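Local coordinates for protein lactose Operon Repressor (PDB 1JYE) that represses transcription of the lactose operon by binding operator DNA, and probably responds to sugar inducers through its periplasmic-binding-protein-like domain, at residues 170-182 and 320-332. The protein carries 1 engineered substitution. Sequence-based numbering, arbitrary orientation.
Sequences GVEHLVALGHQQI and PVSLVKRKTTLAP
His173 and His179 each bond to the chain that follows strand 316-324, one from within helix 163-177 and one from just beyond its end. With CG anti to the backbone N (chi1 179°), the His173 ring reaches out from the helix, and its NE2 meets Thr329 OG1 nearly straight, at 2.9 Å and in the ring plane. Either atom may donate; the same hydroxyl also bonds Thr287, so threonine serves two partners. Leu323 CD2 lies off-centre against the His173 ring, 4.1 Å from its centroid, and the extended aliphatic chain of Lys325 brings CE to 3.8 Å from His173 CE1. Leu177 CD1 lies over one face of the same ring, offset toward the rim, and touches Thr329 CB at 3.8 Å. Gly178 ends the helix in a Schellman motif; its positive phi suits glycine, and a CB there would crowd the Pro332 ring. Beyond it, His179 NE2 donates to Leu330 O at 2.7 Å, a bent bond with the oxygen 23° out of the ring plane, while Pro332 CD sits over the His179 ring centre at 3.9 Å. ND1 bonds Thr240, so both ring nitrogens are engaged and rotation is restrained. A leucine in place of His179 would probably leave Leu330 O and Thr240 without these bonds. Two histidine hydrogen bonds thus set the contact's direction and aliphatic groups fill it, with no salt bridge between the segments.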
loop_
_atom_site.group_PDB
_atom_site.type_symbol
_atom_site.label_atom_id
_atom_site.label_comp_id
_atom_site.label_asym_id
_atom_site.label_seq_id
_atom_site.Cartn_x
_atom_site.Cartn_y
_atom_site.Cartn_z
ATOM N N GLY A 170 22.128 -0.872 8.696
ATOM C CA GLY A 170 22.265 0.163 7.687
ATOM C C GLY A 170 23.563 0.931 7.838
ATOM O O GLY A 170 24.287 1.145 6.867
ATOM N N VAL A 171 23.863 1.347 9.063
ATOM C CA VAL A 171 25.089 2.093 9.319
ATOM C C VAL A 171 26.332 1.257 9.029
ATOM O O VAL A 171 27.235 1.705 8.321
ATOM C CB VAL A 171 25.154 2.580 10.787
ATOM C CG1 VAL A 171 26.534 3.161 11.085
ATOM C CG2 VAL A 171 24.080 3.633 11.031
ATOM N N GLU A 172 26.382 0.044 9.568
ATOM C CA GLU A 172 27.548 -0.807 9.360
ATOM C C GLU A 172 27.773 -1.174 7.900
ATOM O O GLU A 172 28.914 -1.330 7.464
ATOM C CB GLU A 172 27.452 -2.061 10.236
ATOM C CG GLU A 172 27.652 -1.727 11.713
ATOM C CD GLU A 172 27.703 -2.937 12.622
ATOM O OE1 GLU A 172 28.010 -2.745 13.817
ATOM O OE2 GLU A 172 27.439 -4.066 12.161
ATOM N N HIS A 173 26.689 -1.297 7.141
ATOM C CA HIS A 173 26.797 -1.623 5.722
ATOM C C HIS A 173 27.522 -0.487 4.994
ATOM O O HIS A 173 28.464 -0.725 4.235
ATOM C CB HIS A 173 25.398 -1.827 5.125
ATOM C CG HIS A 173 25.402 -2.136 3.660
ATOM N ND1 HIS A 173 26.103 -3.195 3.124
ATOM C CD2 HIS A 173 24.777 -1.534 2.620
ATOM C CE1 HIS A 173 25.908 -3.233 1.817
ATOM N NE2 HIS A 173 25.107 -2.236 1.486
ATOM N N LEU A 174 27.085 0.746 5.237
ATOM C CA LEU A 174 27.688 1.917 4.608
ATOM C C LEU A 174 29.123 2.131 5.078
ATOM O O LEU A 174 30.002 2.458 4.281
ATOM C CB LEU A 174 26.852 3.167 4.900
ATOM C CG LEU A 174 25.458 3.149 4.260
ATOM C CD1 LEU A 174 24.689 4.394 4.644
ATOM C CD2 LEU A 174 25.601 3.054 2.741
ATOM N N VAL A 175 29.359 1.943 6.372
ATOM C CA VAL A 175 30.706 2.117 6.917
ATOM C C VAL A 175 31.665 1.092 6.315
ATOM O O VAL A 175 32.794 1.431 5.935
ATOM C CB VAL A 175 30.708 1.977 8.454
ATOM C CG1 VAL A 175 32.143 1.970 8.983
ATOM C CG2 VAL A 175 29.937 3.135 9.072
ATOM N N ALA A 176 31.208 -0.153 6.219
ATOM C CA ALA A 176 32.017 -1.233 5.669
ATOM C C ALA A 176 32.386 -0.966 4.213
ATOM O O ALA A 176 33.445 -1.390 3.750
ATOM C CB ALA A 176 31.273 -2.558 5.787
ATOM N N LEU A 177 31.508 -0.269 3.494
ATOM C CA LEU A 177 31.759 0.061 2.096
ATOM C C LEU A 177 32.736 1.226 1.964
ATOM O O LEU A 177 33.235 1.500 0.872
ATOM C CB LEU A 177 30.448 0.399 1.379
ATOM C CG LEU A 177 29.532 -0.786 1.059
ATOM C CD1 LEU A 177 28.196 -0.275 0.539
ATOM C CD2 LEU A 177 30.202 -1.694 0.031
ATOM N N GLY A 178 33.002 1.911 3.076
ATOM C CA GLY A 178 33.937 3.026 3.056
ATOM C C GLY A 178 33.340 4.422 3.156
ATOM O O GLY A 178 34.059 5.418 3.055
ATOM N N HIS A 179 32.030 4.511 3.362
ATOM C CA HIS A 179 31.372 5.812 3.457
ATOM C C HIS A 179 31.671 6.557 4.754
ATOM O O HIS A 179 31.647 5.973 5.836
ATOM C CB HIS A 179 29.859 5.644 3.309
ATOM C CG HIS A 179 29.435 5.248 1.932
ATOM N ND1 HIS A 179 29.373 6.144 0.887
ATOM C CD2 HIS A 179 29.094 4.044 1.417
ATOM C CE1 HIS A 179 29.016 5.508 -0.214
ATOM N NE2 HIS A 179 28.842 4.232 0.081
ATOM N N GLN A 180 31.936 7.854 4.621
ATOM C CA GLN A 180 32.232 8.723 5.757
ATOM C C GLN A 180 31.341 9.965 5.728
ATOM O O GLN A 180 31.102 10.584 6.762
ATOM C CB GLN A 180 33.704 9.147 5.725
ATOM C CG GLN A 180 34.690 7.995 5.847
ATOM C CD GLN A 180 34.645 7.322 7.204
ATOM O OE1 GLN A 180 33.630 6.745 7.592
ATOM N NE2 GLN A 180 35.752 7.394 7.937
ATOM N N GLN A 181 30.865 10.327 4.536
ATOM C CA GLN A 181 29.986 11.485 4.349
ATOM C C GLN A 181 28.567 10.955 4.198
ATOM O O GLN A 181 28.128 10.636 3.092
ATOM C CB GLN A 181 30.378 12.254 3.084
ATOM C CG GLN A 181 31.743 12.922 3.139
ATOM C CD GLN A 181 31.791 14.066 4.132
ATOM O OE1 GLN A 181 31.878 13.854 5.341
ATOM N NE2 GLN A 181 31.719 15.290 3.623
ATOM N N ILE A 182 27.846 10.885 5.310
ATOM C CA ILE A 182 26.499 10.332 5.311
ATOM C C ILE A 182 25.403 11.293 5.751
ATOM O O ILE A 182 25.584 12.082 6.676
ATOM C CB ILE A 182 26.472 9.081 6.212
ATOM C CG1 ILE A 182 27.507 8.074 5.698
ATOM C CG2 ILE A 182 25.070 8.466 6.241
ATOM C CD1 ILE A 182 27.735 6.886 6.606
ATOM N N PRO A 320 13.139 -10.070 14.629
ATOM C CA PRO A 320 14.364 -9.751 13.896
ATOM C C PRO A 320 14.123 -9.050 12.563
ATOM O O PRO A 320 13.020 -9.086 12.009
ATOM C CB PRO A 320 15.012 -11.120 13.710
ATOM C CG PRO A 320 13.820 -12.018 13.538
ATOM C CD PRO A 320 12.885 -11.522 14.631
ATOM N N VAL A 321 15.169 -8.396 12.075
ATOM C CA VAL A 321 15.147 -7.716 10.789
ATOM C C VAL A 321 16.433 -8.152 10.102
ATOM O O VAL A 321 17.315 -8.738 10.738
ATOM C CB VAL A 321 15.138 -6.171 10.933
ATOM C CG1 VAL A 321 13.864 -5.726 11.643
ATOM C CG2 VAL A 321 16.380 -5.698 11.701
ATOM N N SER A 322 16.542 -7.887 8.809
ATOM C CA SER A 322 17.738 -8.267 8.076
ATOM C C SER A 322 18.033 -7.259 6.982
ATOM O O SER A 322 17.160 -6.493 6.573
ATOM C CB SER A 322 17.568 -9.663 7.466
ATOM O OG SER A 322 16.521 -9.679 6.513
ATOM N N LEU A 323 19.278 -7.255 6.524
ATOM C CA LEU A 323 19.712 -6.357 5.466
ATOM C C LEU A 323 19.546 -7.053 4.124
ATOM O O LEU A 323 19.982 -8.190 3.949
ATOM C CB LEU A 323 21.185 -5.992 5.660
ATOM C CG LEU A 323 21.883 -5.215 4.541
ATOM C CD1 LEU A 323 21.319 -3.804 4.466
ATOM C CD2 LEU A 323 23.389 -5.172 4.817
ATOM N N VAL A 324 18.906 -6.369 3.183
ATOM C CA VAL A 324 18.703 -6.914 1.844
ATOM C C VAL A 324 19.583 -6.081 0.922
ATOM O O VAL A 324 19.273 -4.928 0.635
ATOM C CB VAL A 324 17.230 -6.786 1.404
ATOM C CG1 VAL A 324 17.058 -7.355 0.002
ATOM C CG2 VAL A 324 16.327 -7.513 2.393
ATOM N N LYS A 325 20.693 -6.658 0.481
ATOM C CA LYS A 325 21.619 -5.944 -0.387
ATOM C C LYS A 325 21.194 -6.001 -1.841
ATOM O O LYS A 325 21.026 -7.083 -2.404
ATOM C CB LYS A 325 23.031 -6.525 -0.257
ATOM C CG LYS A 325 23.639 -6.395 1.131
ATOM C CD LYS A 325 25.049 -6.976 1.157
ATOM C CE LYS A 325 25.653 -6.918 2.550
ATOM N NZ LYS A 325 27.032 -7.484 2.568
ATOM N N ARG A 326 21.018 -4.833 -2.445
ATOM C CA ARG A 326 20.639 -4.777 -3.846
ATOM C C ARG A 326 21.608 -3.926 -4.672
ATOM O O ARG A 326 22.823 -4.113 -4.577
ATOM C CB ARG A 326 19.189 -4.293 -3.993
ATOM C CG ARG A 326 18.182 -5.259 -3.368
ATOM C CD ARG A 326 16.806 -5.153 -4.024
ATOM N NE ARG A 326 15.839 -6.088 -3.451
ATOM C CZ ARG A 326 14.892 -5.757 -2.578
ATOM N NH1 ARG A 326 14.770 -4.504 -2.155
ATOM N NH2 ARG A 326 14.050 -6.682 -2.139
ATOM N N LYS A 327 21.094 -2.976 -5.448
ATOM C CA LYS A 327 21.948 -2.183 -6.331
ATOM C C LYS A 327 22.178 -0.713 -6.004
ATOM O O LYS A 327 22.780 0.002 -6.806
ATOM C CB LYS A 327 21.398 -2.266 -7.760
ATOM C CG LYS A 327 21.230 -3.682 -8.294
ATOM C CD LYS A 327 22.573 -4.360 -8.485
ATOM C CE LYS A 327 22.411 -5.733 -9.116
ATOM N NZ LYS A 327 23.732 -6.380 -9.345
ATOM N N THR A 328 21.725 -0.253 -4.844
ATOM C CA THR A 328 21.878 1.158 -4.509
ATOM C C THR A 328 23.007 1.494 -3.541
ATOM O O THR A 328 23.121 2.639 -3.103
ATOM C CB THR A 328 20.575 1.719 -3.929
ATOM O OG1 THR A 328 20.204 0.952 -2.779
ATOM C CG2 THR A 328 19.451 1.640 -4.971
ATOM N N THR A 329 23.834 0.507 -3.214
ATOM C CA THR A 329 24.950 0.729 -2.298
ATOM C C THR A 329 26.271 0.201 -2.847
ATOM O O THR A 329 26.418 -0.991 -3.135
ATOM C CB THR A 329 24.689 0.082 -0.918
ATOM O OG1 THR A 329 24.261 -1.275 -1.090
ATOM C CG2 THR A 329 23.630 0.859 -0.158
ATOM N N LEU A 330 27.226 1.113 -2.993
ATOM C CA LEU A 330 28.556 0.798 -3.498
ATOM C C LEU A 330 29.568 1.627 -2.719
ATOM O O LEU A 330 29.193 2.541 -1.983
ATOM C CB LEU A 330 28.658 1.153 -4.984
ATOM C CG LEU A 330 27.821 0.340 -5.973
ATOM C CD1 LEU A 330 27.850 1.006 -7.341
ATOM C CD2 LEU A 330 28.363 -1.076 -6.052
ATOM N N ALA A 331 30.847 1.307 -2.876
ATOM C CA ALA A 331 31.893 2.063 -2.196
ATOM C C ALA A 331 31.791 3.499 -2.703
ATOM O O ALA A 331 31.364 3.731 -3.836
ATOM C CB ALA A 331 33.259 1.481 -2.525
ATOM N N PRO A 332 32.175 4.484 -1.877
ATOM C CA PRO A 332 32.095 5.882 -2.310
ATOM C C PRO A 332 32.976 6.222 -3.508
ATOM O O PRO A 332 33.908 5.442 -3.802
ATOM C CB PRO A 332 32.494 6.656 -1.055
ATOM C CG PRO A 332 33.422 5.713 -0.359
ATOM C CD PRO A 332 32.714 4.388 -0.511
#